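Local coordinates for sialidase domain-containing protein (Dyadobacter fermentans, PDB 5HX0) that is of unknown function but carries a BNR-repeat, sialidase-like beta-propeller domain, and so may act on or bind glycans, at residues Tyr251-Phe263 and Val295-Met307. Numbering follows the deposited sequence.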
loop_
_atom_site.group_PDB
_atom_site.type_symbol
_atom_site.label_atom_id
_atom_site.label_comp_id
_atom_site.label_asym_id
_atom_site.label_seq_id
_atom_site.Cartn_x
_atom_site.Cartn_y
_atom_site.Cartn_z
ATOM N N TYR A 251 -5.746 11.348 -28.055
ATOM C CA TYR A 251 -5.150 12.671 -28.188
ATOM C C TYR A 251 -6.026 13.566 -29.057
ATOM O O TYR A 251 -6.422 13.184 -30.156
ATOM C CB TYR A 251 -3.757 12.543 -28.805
ATOM C CG TYR A 251 -2.984 13.834 -28.850
ATOM C CD1 TYR A 251 -3.112 14.715 -29.935
ATOM C CD2 TYR A 251 -2.121 14.185 -27.818
ATOM C CE1 TYR A 251 -2.408 15.911 -29.977
ATOM C CE2 TYR A 251 -1.409 15.376 -27.858
ATOM C CZ TYR A 251 -1.559 16.232 -28.926
ATOM O OH TYR A 251 -0.859 17.411 -28.954
ATOM N N SER A 252 -6.333 14.764 -28.571
ATOM C CA SER A 252 -7.137 15.701 -29.341
ATOM C C SER A 252 -6.291 16.824 -29.929
ATOM O O SER A 252 -6.271 16.996 -31.150
ATOM C CB SER A 252 -8.272 16.280 -28.488
ATOM O OG SER A 252 -9.073 17.150 -29.277
ATOM N N ALA A 253 -5.569 17.586 -29.099
ATOM C CA ALA A 253 -4.860 18.770 -29.587
ATOM C C ALA A 253 -3.873 19.307 -28.554
ATOM O O ALA A 253 -4.087 19.130 -27.351
ATOM C CB ALA A 253 -5.865 19.870 -29.955
ATOM N N PRO A 254 -2.801 19.983 -28.978
ATOM C CA PRO A 254 -1.957 20.697 -28.012
ATOM C C PRO A 254 -2.720 21.861 -27.395
ATOM O O PRO A 254 -3.500 22.545 -28.067
ATOM C CB PRO A 254 -0.776 21.201 -28.855
ATOM C CG PRO A 254 -0.914 20.541 -30.195
ATOM C CD PRO A 254 -2.354 20.188 -30.367
ATOM N N VAL A 255 -2.487 22.081 -26.103
ATOM C CA VAL A 255 -3.196 23.113 -25.339
ATOM C C VAL A 255 -2.325 24.337 -25.093
ATOM O O VAL A 255 -2.774 25.473 -25.248
ATOM C CB VAL A 255 -3.717 22.527 -24.006
ATOM C CG1 VAL A 255 -4.194 23.658 -23.077
ATOM C CG2 VAL A 255 -4.835 21.511 -24.269
ATOM N N ALA A 256 -1.086 24.134 -24.658
ATOM C CA ALA A 256 -0.178 25.246 -24.401
ATOM C C ALA A 256 1.240 24.734 -24.581
ATOM O O ALA A 256 1.640 23.771 -23.919
ATOM C CB ALA A 256 -0.362 25.830 -22.996
ATOM N N VAL A 257 1.976 25.358 -25.499
ATOM C CA VAL A 257 3.353 24.987 -25.825
ATOM C C VAL A 257 4.136 26.274 -26.044
ATOM O O VAL A 257 3.646 27.210 -26.689
ATOM C CB VAL A 257 3.442 24.095 -27.089
ATOM C CG1 VAL A 257 4.849 23.559 -27.270
ATOM C CG2 VAL A 257 2.439 22.958 -27.044
ATOM N N ASP A 258 5.351 26.329 -25.506
ATOM C CA ASP A 258 6.213 27.481 -25.715
ATOM C C ASP A 258 7.651 27.009 -25.832
ATOM O O ASP A 258 8.014 25.961 -25.302
ATOM C CB ASP A 258 6.107 28.491 -24.574
ATOM C CG ASP A 258 6.809 29.792 -24.896
ATOM O OD1 ASP A 258 6.337 30.490 -25.804
ATOM O OD2 ASP A 258 7.833 30.104 -24.263
ATOM N N GLU A 259 8.481 27.814 -26.502
ATOM C CA GLU A 259 9.891 27.453 -26.646
ATOM C C GLU A 259 10.624 27.489 -25.315
ATOM O O GLU A 259 11.572 26.721 -25.117
ATOM C CB GLU A 259 10.594 28.384 -27.639
ATOM C CG GLU A 259 10.249 28.124 -29.091
ATOM C CD GLU A 259 10.562 26.700 -29.519
ATOM O OE1 GLU A 259 11.579 26.139 -29.048
ATOM O OE2 GLU A 259 9.784 26.139 -30.323
ATOM N N LYS A 260 10.225 28.371 -24.404
ATOM C CA LYS A 260 10.919 28.494 -23.126
ATOM C C LYS A 260 10.043 28.196 -21.922
ATOM O O LYS A 260 10.501 27.548 -20.987
ATOM C CB LYS A 260 11.512 29.904 -22.975
ATOM C CG LYS A 260 12.693 30.151 -23.896
ATOM C CD LYS A 260 13.306 31.521 -23.689
ATOM C CE LYS A 260 14.283 31.841 -24.812
ATOM N NZ LYS A 260 13.634 31.781 -26.162
ATOM N N VAL A 261 8.805 28.670 -21.914
ATOM C CA VAL A 261 7.936 28.535 -20.750
ATOM C C VAL A 261 7.368 27.116 -20.700
ATOM O O VAL A 261 6.933 26.575 -21.726
ATOM C CB VAL A 261 6.818 29.585 -20.809
ATOM C CG1 VAL A 261 5.855 29.424 -19.658
ATOM C CG2 VAL A 261 7.417 31.013 -20.832
ATOM N N SER A 262 7.365 26.508 -19.502
ATOM C CA SER A 262 6.764 25.191 -19.299
ATOM C C SER A 262 5.321 25.338 -18.826
ATOM O O SER A 262 4.986 26.273 -18.093
ATOM C CB SER A 262 7.530 24.363 -18.259
ATOM O OG SER A 262 8.817 23.943 -18.695
ATOM N N PHE A 263 4.478 24.411 -19.247
ATOM C CA PHE A 263 3.107 24.295 -18.763
ATOM C C PHE A 263 2.972 22.892 -18.196
ATOM O O PHE A 263 3.358 21.924 -18.858
ATOM C CB PHE A 263 2.110 24.535 -19.901
ATOM C CG PHE A 263 2.294 25.858 -20.569
ATOM C CD1 PHE A 263 1.737 27.002 -20.021
ATOM C CD2 PHE A 263 3.077 25.966 -21.709
ATOM C CE1 PHE A 263 1.941 28.256 -20.627
ATOM C CE2 PHE A 263 3.281 27.186 -22.313
ATOM C CZ PHE A 263 2.709 28.336 -21.772
ATOM N N VAL A 295 -12.530 27.050 -28.995
ATOM C CA VAL A 295 -13.906 27.337 -29.380
ATOM C C VAL A 295 -14.472 26.309 -30.345
ATOM O O VAL A 295 -15.606 26.480 -30.811
ATOM C CB VAL A 295 -14.043 28.752 -29.974
ATOM C CG1 VAL A 295 -13.597 29.814 -28.967
ATOM C CG2 VAL A 295 -13.263 28.853 -31.280
ATOM N N ASP A 296 -13.732 25.250 -30.667
ATOM C CA ASP A 296 -14.195 24.246 -31.616
ATOM C C ASP A 296 -14.251 22.867 -30.970
ATOM O O ASP A 296 -13.971 21.843 -31.605
ATOM C CB ASP A 296 -13.319 24.229 -32.868
ATOM C CG ASP A 296 -11.853 24.009 -32.557
ATOM O OD1 ASP A 296 -11.527 23.550 -31.434
ATOM O OD2 ASP A 296 -11.023 24.291 -33.444
ATOM N N GLY A 297 -14.606 22.831 -29.691
ATOM C CA GLY A 297 -14.791 21.575 -29.001
ATOM C C GLY A 297 -13.517 20.842 -28.662
ATOM O O GLY A 297 -13.551 19.624 -28.501
ATOM N N GLY A 298 -12.388 21.544 -28.560
ATOM C CA GLY A 298 -11.134 20.910 -28.211
ATOM C C GLY A 298 -10.285 20.467 -29.383
ATOM O O GLY A 298 -9.244 19.836 -29.164
ATOM N N LYS A 299 -10.685 20.786 -30.617
ATOM C CA LYS A 299 -9.903 20.404 -31.791
ATOM C C LYS A 299 -8.658 21.274 -31.956
ATOM O O LYS A 299 -7.616 20.784 -32.398
ATOM C CB LYS A 299 -10.771 20.482 -33.050
ATOM C CG LYS A 299 -11.940 19.497 -33.061
ATOM C CD LYS A 299 -12.899 19.772 -34.206
ATOM C CE LYS A 299 -13.915 18.652 -34.339
ATOM N NZ LYS A 299 -13.250 17.346 -34.626
ATOM N N THR A 300 -8.749 22.563 -31.631
ATOM C CA THR A 300 -7.606 23.460 -31.659
ATOM C C THR A 300 -7.747 24.445 -30.511
ATOM O O THR A 300 -8.858 24.837 -30.147
ATOM C CB THR A 300 -7.489 24.271 -32.972
ATOM O OG1 THR A 300 -8.631 25.118 -33.097
ATOM C CG2 THR A 300 -7.399 23.376 -34.201
ATOM N N PHE A 301 -6.613 24.870 -29.968
ATOM C CA PHE A 301 -6.583 25.900 -28.942
ATOM C C PHE A 301 -5.904 27.152 -29.484
ATOM O O PHE A 301 -4.873 27.069 -30.162
ATOM C CB PHE A 301 -5.865 25.406 -27.681
ATOM C CG PHE A 301 -6.707 24.488 -26.834
ATOM C CD1 PHE A 301 -6.955 23.191 -27.235
ATOM C CD2 PHE A 301 -7.267 24.936 -25.642
ATOM C CE1 PHE A 301 -7.737 22.353 -26.474
ATOM C CE2 PHE A 301 -8.057 24.096 -24.872
ATOM C CZ PHE A 301 -8.291 22.805 -25.291
ATOM N N THR A 302 -6.502 28.308 -29.197
ATOM C CA THR A 302 -5.881 29.585 -29.504
ATOM C C THR A 302 -4.701 29.820 -28.557
ATOM O O THR A 302 -4.427 29.028 -27.651
ATOM C CB THR A 302 -6.907 30.714 -29.420
ATOM O OG1 THR A 302 -7.507 30.726 -28.126
ATOM C CG2 THR A 302 -7.994 30.546 -30.465
ATOM N N ALA A 303 -3.979 30.916 -28.783
ATOM C CA ALA A 303 -2.734 31.154 -28.054
ATOM C C ALA A 303 -2.983 31.257 -26.553
ATOM O O ALA A 303 -3.994 31.816 -26.110
ATOM C CB ALA A 303 -2.070 32.435 -28.562
ATOM N N TRP A 304 -2.061 30.716 -25.759
ATOM C CA TRP A 304 -2.223 30.832 -24.309
ATOM C C TRP A 304 -1.993 32.284 -23.881
ATOM O O TRP A 304 -1.258 33.032 -24.531
ATOM C CB TRP A 304 -1.266 29.879 -23.573
ATOM C CG TRP A 304 0.185 30.088 -23.924
ATOM C CD1 TRP A 304 0.888 29.497 -24.957
ATOM C CD2 TRP A 304 1.105 30.962 -23.268
ATOM N NE1 TRP A 304 2.186 29.948 -24.964
ATOM C CE2 TRP A 304 2.344 30.853 -23.944
ATOM C CE3 TRP A 304 1.005 31.828 -22.174
ATOM C CZ2 TRP A 304 3.474 31.578 -23.553
ATOM C CZ3 TRP A 304 2.127 32.548 -21.790
ATOM C CH2 TRP A 304 3.347 32.412 -22.478
ATOM N N GLU A 305 -2.655 32.695 -22.792
ATOM C CA GLU A 305 -2.563 34.066 -22.277
ATOM C C GLU A 305 -2.216 34.061 -20.796
ATOM O O GLU A 305 -2.657 33.185 -20.049
ATOM C CB GLU A 305 -3.885 34.843 -22.389
ATOM C CG GLU A 305 -4.518 34.959 -23.744
ATOM C CD GLU A 305 -5.890 35.638 -23.654
ATOM O OE1 GLU A 305 -6.062 36.520 -22.781
ATOM O OE2 GLU A 305 -6.797 35.279 -24.438
ATOM N N LYS A 306 -1.499 35.094 -20.355
ATOM C CA LYS A 306 -1.398 35.348 -18.917
ATOM C C LYS A 306 -2.737 35.846 -18.382
ATOM O O LYS A 306 -3.362 36.739 -18.974
ATOM C CB LYS A 306 -0.313 36.384 -18.620
ATOM C CG LYS A 306 1.073 36.019 -19.099
ATOM C CD LYS A 306 2.033 37.144 -18.806
ATOM C CE LYS A 306 2.936 37.374 -19.998
ATOM N NZ LYS A 306 3.852 38.501 -19.758
HETATM N N MSE A 307 -3.169 35.298 -17.257
HETATM C CA MSE A 307 -4.398 35.791 -16.637
HETATM C C MSE A 307 -4.187 37.083 -15.860
HETATM O O MSE A 307 -5.150 37.805 -15.580
HETATM C CB MSE A 307 -5.009 34.715 -15.740
HETATM C CG MSE A 307 -5.690 33.658 -16.583
HETATM SE SE MSE A 307 -6.933 32.570 -15.550
HETATM C CE MSE A 307 -5.558 31.543 -14.673
HETATM O O HOH W 1 -4.298 23.620 -30.446
HETATM O O HOH W 2 -2.183 27.714 -26.699
HETATM O O HOH W 3 3.985 30.041 -27.125
#
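One face of the W304 indole takes the edge of the F263 ring, an edge-to-face pair with planes 63° apart in which F263 CZ comes within 3.3 Å of W304 CE2. A256 CB sits over the centre of one F263 face, a place where a small methyl fits, while the D258 carboxylate lies at the indole edge, its plane nearly perpendicular to the ring. W304 holds CG between its backbone N and carbonyl carbon (chi1 57°), which brings the indole against F263. Its NE1 gives its hydrogen to a water (2.8 Å to the water oxygen) that in turn donates to V257 O and D258 OD1. The other carboxylate oxygen, OD2, accepts from K260 N and V261 N, the two bonds of an Asx motif, which hold the carboxylate where OD1 can take part in the bridge.

Further along, V255 CG2 rests on one face of the F301 ring, a CH-pi contact 3.9 Å from the centroid, with A253 CB at the ring edge. A second water joins P254 O to F301 N, and a third joins V255 O to T302 O. S252 OG donates to G298 O (2.7 Å) from above the carbonyl plane; G298 has phi 93°, where a CB would press on G297 O, so glycine fits the turn. The contact joins neighbouring blades of a BNR-type beta-propeller: outer strand 250-256 of one packs against the 288-294 to 305-307 connection of the next, within which F263, on first strand 262-270, meets W304.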